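Local atomic coordinates of putative hemin storage protein (Bordetella bronchiseptica, PDB entry 6AU1), a protein that cleaves deacetylated poly-beta-1,6-N-acetylglucosamine through the glycoside hydrolase domain present here, one piece of a longer protein, and can thereby disrupt bacterial biofilms. Residues 36-41 and 344-349; 99-102 and 106-109. One frame throughout, in Å; residues are numbered along the deposited sequence.

Contact 1: residues 36-41 and 344-349; sequences MKDLAP and PDAEAL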
# COMPACT_ATOMS: atom_id res chain seq x y z
N MET A 36 -15.21 2.96 -14.21
CA MET A 36 -14.13 3.95 -14.14
C MET A 36 -14.28 5.04 -15.19
O MET A 36 -13.95 6.21 -14.94
CB MET A 36 -12.77 3.26 -14.25
CG MET A 36 -12.46 2.31 -13.07
SD MET A 36 -12.52 3.09 -11.43
CE MET A 36 -14.16 2.67 -10.86
N LYS A 37 -14.79 4.70 -16.37
CA LYS A 37 -15.06 5.71 -17.39
C LYS A 37 -16.09 6.69 -16.86
O LYS A 37 -15.97 7.91 -17.05
CB LYS A 37 -15.52 5.05 -18.70
CG LYS A 37 -15.88 6.01 -19.82
CD LYS A 37 -15.99 5.28 -21.16
CE LYS A 37 -16.86 4.03 -21.06
NZ LYS A 37 -17.06 3.36 -22.38
N ASP A 38 -17.09 6.16 -16.15
CA ASP A 38 -18.18 6.96 -15.62
C ASP A 38 -17.74 7.85 -14.45
O ASP A 38 -18.11 9.02 -14.36
CB ASP A 38 -19.31 6.03 -15.18
CG ASP A 38 -20.54 6.77 -14.69
OD1 ASP A 38 -20.75 7.92 -15.12
OD2 ASP A 38 -21.30 6.19 -13.88
N LEU A 39 -16.95 7.27 -13.57
CA LEU A 39 -16.53 7.92 -12.34
C LEU A 39 -15.40 8.91 -12.58
O LEU A 39 -15.27 9.92 -11.87
CB LEU A 39 -16.11 6.86 -11.32
CG LEU A 39 -16.21 7.20 -9.84
CD1 LEU A 39 -17.64 7.53 -9.45
CD2 LEU A 39 -15.68 6.03 -9.02
N ALA A 40 -14.60 8.62 -13.61
CA ALA A 40 -13.47 9.47 -14.01
C ALA A 40 -12.58 9.92 -12.85
O ALA A 40 -12.38 11.13 -12.66
CB ALA A 40 -14.00 10.68 -14.78
N PRO A 41 -12.03 8.98 -12.08
CA PRO A 41 -11.05 9.36 -11.06
C PRO A 41 -9.74 9.85 -11.70
O PRO A 41 -9.53 9.66 -12.90
CB PRO A 41 -10.82 8.05 -10.29
CG PRO A 41 -11.02 7.00 -11.35
CD PRO A 41 -12.17 7.51 -12.18
N PRO A 344 -19.06 0.89 -4.61
CA PRO A 344 -20.13 1.83 -4.26
C PRO A 344 -20.96 2.27 -5.46
O PRO A 344 -20.57 2.03 -6.61
CB PRO A 344 -19.38 3.02 -3.65
CG PRO A 344 -18.00 2.95 -4.23
CD PRO A 344 -17.72 1.48 -4.43
N ASP A 345 -22.10 2.88 -5.19
CA ASP A 345 -23.00 3.36 -6.23
C ASP A 345 -22.34 4.51 -6.99
O ASP A 345 -22.14 5.60 -6.44
CB ASP A 345 -24.33 3.79 -5.59
CG ASP A 345 -25.36 4.29 -6.61
OD1 ASP A 345 -25.03 4.49 -7.79
OD2 ASP A 345 -26.51 4.49 -6.19
N ALA A 346 -22.00 4.26 -8.25
CA ALA A 346 -21.32 5.23 -9.09
C ALA A 346 -22.12 6.50 -9.28
O ALA A 346 -21.57 7.60 -9.22
CB ALA A 346 -21.00 4.61 -10.45
N GLU A 347 -23.43 6.35 -9.50
CA GLU A 347 -24.31 7.49 -9.67
C GLU A 347 -24.27 8.42 -8.46
O GLU A 347 -24.27 9.64 -8.60
CB GLU A 347 -25.75 7.03 -9.93
N ALA A 348 -24.22 7.83 -7.27
CA ALA A 348 -24.28 8.61 -6.05
C ALA A 348 -22.95 9.30 -5.75
O ALA A 348 -22.93 10.38 -5.16
CB ALA A 348 -24.69 7.74 -4.89
N LEU A 349 -21.84 8.68 -6.14
CA LEU A 349 -20.50 9.19 -5.83
C LEU A 349 -19.89 10.06 -6.91
O LEU A 349 -18.88 10.70 -6.67
CB LEU A 349 -19.53 8.04 -5.56
CG LEU A 349 -19.40 7.39 -4.20
CD1 LEU A 349 -18.07 6.64 -4.14
CD2 LEU A 349 -19.52 8.40 -3.07
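The last turn of helix 22-39 meets the first turn of helix 346-353, with the backbones nearest at Leu-39 and Ala-346, whose CA atoms are 6.4 Å apart; no hydrogen bond links the two segments. Leu-39 gives the largest single share of the contact, followed by Ala-346. With CG anti to the backbone N (chi1 -154°), the CD1 branch of Leu-39 reaches across to the opening turn of the other helix, 3.9 Å from Ala-346 O and 4.4 Å from Leu-349 CB. Beside it, the CB of Ala-346 points toward helix 22-39 and lies 3.8 Å from Asp-38 OD2, a van der Waals contact. The strongest partner of that carboxylate lies one residue past the segment: Asp-38 OD1 forms a salt bridge with Arg-350 NE, a charged link between the two helices. Asp-345 is the N-cap of helix 346-353, its OD1 accepting weak bonds from the N of Glu-347, at 3.0 Å, and from the N of Ala-348. Helix 22-39 ends at Leu-39, and Ala-40 takes a positive phi. Beneath both helices, Tyr-334 of strand 332-335 touches Leu-39 and Leu-349; Val-10 of strand 8-12 also meets Leu-39, while helix 314-326 packs on Leu-349 through Leu-317 and Arg-318.

Contact 2: residues 99-102 and 106-109; sequences FSVP and PAYG
A bend in the long loop between strand 89-94 and helix 135-151 brings Val-101 and Pro-102 against Ala-107 and Tyr-108. Neither segment is helix or strand, and the two are joined by van der Waals contacts without a hydrogen bond between them. The CA atoms of Val-101 and Tyr-108 approach to 5.9 Å. Val-101 points toward segment 106-109, and its CG2 branch does the touching: set between the backbone N and the carbonyl carbon, it lies 3.6 Å from Tyr-108 CA and 4.1 Å from Tyr-108 CB. The same methyl reaches back to Ala-107, 4.4 Å from its CB, so one branch bears on two consecutive residues. Tyr-108 answers with its ring. With CG anti to the backbone N (chi1 -179°), the ring leans out past the carbonyls of Val-101 and Pro-102, and its CD1 edge meets the carbonyl oxygen Val-101 O at 3.3 Å. This oxygen lies in the plane of the ring and faces its C-H edge, not its pi face. A second carbonyl oxygen, Pro-102 O, comes obliquely to the ring, 3.7 Å from CD1. Just before Val-101, Ser-100 centres an inverse gamma turn, closed by a weak bond from Val-101 N to Phe-99 O; its OG is hydrogen-bonded to Asp-57 OD1. Toward the protein interior, Val-101 touches Leu-68 of another loop, while helix 135-151 underlies the bend through Val-140 against Ala-107 and Ile-141 and Ile-144 against Phe-99.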
# COMPACT_ATOMS: atom_id res chain seq x y z
N PHE A 99 6.81 -11.35 -0.38
CA PHE A 99 6.85 -12.24 -1.54
C PHE A 99 7.25 -13.61 -1.06
O PHE A 99 8.37 -13.80 -0.59
CB PHE A 99 7.83 -11.72 -2.59
CG PHE A 99 7.50 -10.36 -3.10
CD1 PHE A 99 6.59 -10.20 -4.14
CD2 PHE A 99 8.06 -9.23 -2.51
CE1 PHE A 99 6.26 -8.92 -4.60
CE2 PHE A 99 7.74 -7.95 -2.96
CZ PHE A 99 6.84 -7.80 -4.02
N SER A 100 6.32 -14.56 -1.16
CA SER A 100 6.58 -15.92 -0.69
C SER A 100 7.17 -16.75 -1.82
O SER A 100 6.49 -17.55 -2.46
CB SER A 100 5.30 -16.55 -0.14
OG SER A 100 4.87 -15.85 1.03
N VAL A 101 8.46 -16.53 -2.07
CA VAL A 101 9.21 -17.23 -3.09
C VAL A 101 9.25 -18.73 -2.80
O VAL A 101 9.14 -19.16 -1.65
CB VAL A 101 10.65 -16.67 -3.20
CG1 VAL A 101 10.62 -15.21 -3.59
CG2 VAL A 101 11.39 -16.84 -1.86
N PRO A 102 9.40 -19.54 -3.85
CA PRO A 102 9.45 -20.99 -3.66
C PRO A 102 10.77 -21.45 -3.04
O PRO A 102 11.76 -20.73 -3.13
CB PRO A 102 9.31 -21.54 -5.09
CG PRO A 102 9.75 -20.44 -5.98
CD PRO A 102 9.42 -19.15 -5.27
N PRO A 106 16.91 -17.98 -3.82
CA PRO A 106 17.96 -17.48 -2.91
C PRO A 106 17.40 -16.74 -1.70
O PRO A 106 18.04 -16.73 -0.64
CB PRO A 106 18.76 -16.52 -3.80
CG PRO A 106 18.50 -16.96 -5.19
CD PRO A 106 17.10 -17.50 -5.20
N ALA A 107 16.23 -16.13 -1.83
CA ALA A 107 15.65 -15.37 -0.73
C ALA A 107 14.74 -16.21 0.16
O ALA A 107 14.18 -15.69 1.12
CB ALA A 107 14.89 -14.16 -1.26
N TYR A 108 14.58 -17.50 -0.16
CA TYR A 108 13.63 -18.32 0.59
C TYR A 108 13.96 -18.35 2.08
O TYR A 108 15.08 -18.71 2.47
CB TYR A 108 13.59 -19.76 0.05
CG TYR A 108 12.60 -20.64 0.79
CD1 TYR A 108 11.24 -20.58 0.50
CD2 TYR A 108 13.02 -21.54 1.77
CE1 TYR A 108 10.33 -21.37 1.17
CE2 TYR A 108 12.11 -22.34 2.45
CZ TYR A 108 10.76 -22.25 2.14
OH TYR A 108 9.84 -23.03 2.79
N GLY A 109 12.99 -17.96 2.90
CA GLY A 109 13.14 -18.02 4.34
C GLY A 109 13.91 -16.86 4.94
O GLY A 109 14.10 -16.80 6.15

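The two contacts lie on opposite sides of the chain's centre, 39 Å apart between centres and about 23 Å between nearest atoms, without touching. Contact 2 is nested within the 302 residues that contact 1 spans. Contact 1 joins helices near the two ends of the chain, beside the neighbouring parallel strands 8-12 and 332-335, where the curled sheet closes on itself in a manner consistent with the TIM-barrel clan of this family. Contact 2 is local: only three residues separate its segments, in the loop that follows strand 89-94. One contact thus brings distant parts of the sequence together around the barrel, whereas the other lies within a single peripheral loop.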